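Local coordinates for thymidylate synthase ThyX (Streptomyces cacaoi subsp. asoensis, PDB 4P5A), which methylates UMP and dUMP as an FAD-dependent homotetrameric enzyme of the ThyX family, at the interface of chains A and B. Residues are numbered along the deposited sequence; one frame, centred on the assembly and turned at random. Chains: chain A/B, Thymidylate synthase ThyX.

The interface of chains A and B. Residues chain A 85, 92; chain B 82, 86.
Folded back on itself by turns at chi2 (-58°) and chi3 (-59°), the side chain of B:Arg86 lays its guanidinium against A:Met85, whose extended chain bends at chi3 (75°) to point the terminal methyl at it. B:Arg86 opens the RHR signature of the flavin-dependent ThyX family. The subunits come from one homotetramer, and the contact lies where the nucleotide and flavin sites are shared between chains: B:Arg86 belongs to the FAD-binding residues, and both it and A:Met85 line pockets for the bound 5-bromo-UMP.

The thioether comes slantwise over the guanidinium, and CE of A:Met85 sits over one face of the group, displaced from CZ towards the gap between NE and NH2, away from NH1. Its spacing from NE and CZ is modelled too short to carry meaning; CE of A:Met85 lies 3.3 Å from NH2 of B:Arg86. The methyl faces the flat of the guanidinium rather than its N-H rim, although the closeness is doubtful. On that rim, NH1 of B:Arg86 makes a weak, strongly bent hydrogen bond to the backbone O of A:Phe92 at 3.2 Å. That oxygen lies off the guanidinium plane, on the same side as the methionine methyl. NH1 of B:Arg86 also passes 3.8 Å from CB of A:Phe92, at the root of the aromatic side chain.

Within chain A, A:Met85 is itself backed by the A:Phe92 ring, which meets CG of the methionine 3.8 Å above its plane and over its centre. This second-shell packing probably steadies the CG from which the thioether extends. B:Arg82, from helix 78-84, approaches from the other flank, with its NH2 4.3 Å from SD of A:Met85. With an alanine in place of B:Arg86, the methionine methyl would probably lose the flat group beneath it and the A:Phe92 carbonyl its weak donor, leaving the thioether freer to turn.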
loop_
_atom_site.group_PDB
_atom_site.type_symbol
_atom_site.label_atom_id
_atom_site.label_comp_id
_atom_site.label_asym_id
_atom_site.label_seq_id
_atom_site.Cartn_x
_atom_site.Cartn_y
_atom_site.Cartn_z
ATOM N N MET A 85 -1.887 -10.809 -10.086
ATOM C CA MET A 85 -2.593 -10.060 -9.015
ATOM C C MET A 85 -1.942 -10.113 -7.660
ATOM O O MET A 85 -2.484 -9.519 -6.683
ATOM C CB MET A 85 -4.082 -10.521 -9.035
ATOM C CG MET A 85 -4.660 -9.931 -10.380
ATOM S SD MET A 85 -6.484 -10.351 -10.441
ATOM C CE MET A 85 -7.121 -9.256 -9.328
ATOM N N PHE A 92 -6.176 -3.309 -10.316
ATOM C CA PHE A 92 -6.716 -4.318 -11.264
ATOM C C PHE A 92 -8.277 -4.171 -11.255
ATOM O O PHE A 92 -8.936 -3.840 -10.244
ATOM C CB PHE A 92 -6.427 -5.723 -10.712
ATOM C CG PHE A 92 -4.946 -5.988 -10.566
ATOM C CD1 PHE A 92 -4.190 -6.065 -11.729
ATOM C CD2 PHE A 92 -4.388 -6.132 -9.293
ATOM C CE1 PHE A 92 -2.743 -6.298 -11.666
ATOM C CE2 PHE A 92 -2.979 -6.395 -9.200
ATOM C CZ PHE A 92 -2.208 -6.483 -10.358
ATOM N N ARG B 82 -9.067 -16.364 -4.086
ATOM C CA ARG B 82 -8.994 -15.191 -4.964
ATOM C C ARG B 82 -9.669 -13.986 -4.315
ATOM O O ARG B 82 -9.075 -12.897 -4.456
ATOM C CB ARG B 82 -9.568 -15.391 -6.371
ATOM C CG ARG B 82 -8.858 -16.599 -7.059
ATOM C CD ARG B 82 -8.450 -16.146 -8.512
ATOM N NE ARG B 82 -9.478 -15.873 -9.405
ATOM C CZ ARG B 82 -9.400 -14.991 -10.417
ATOM N NH1 ARG B 82 -10.381 -14.964 -11.222
ATOM N NH2 ARG B 82 -8.388 -14.148 -10.610
ATOM N N ARG B 86 -7.544 -10.310 -2.939
ATOM C CA ARG B 86 -7.683 -8.981 -3.452
ATOM C C ARG B 86 -7.399 -7.844 -2.398
ATOM O O ARG B 86 -7.197 -6.667 -2.785
ATOM C CB ARG B 86 -9.086 -8.717 -3.998
ATOM C CG ARG B 86 -9.389 -9.643 -5.202
ATOM C CD ARG B 86 -8.325 -9.451 -6.356
ATOM N NE ARG B 86 -8.315 -8.015 -6.826
ATOM C CZ ARG B 86 -9.145 -7.511 -7.751
ATOM N NH1 ARG B 86 -9.066 -6.226 -8.056
ATOM N NH2 ARG B 86 -10.112 -8.249 -8.343
#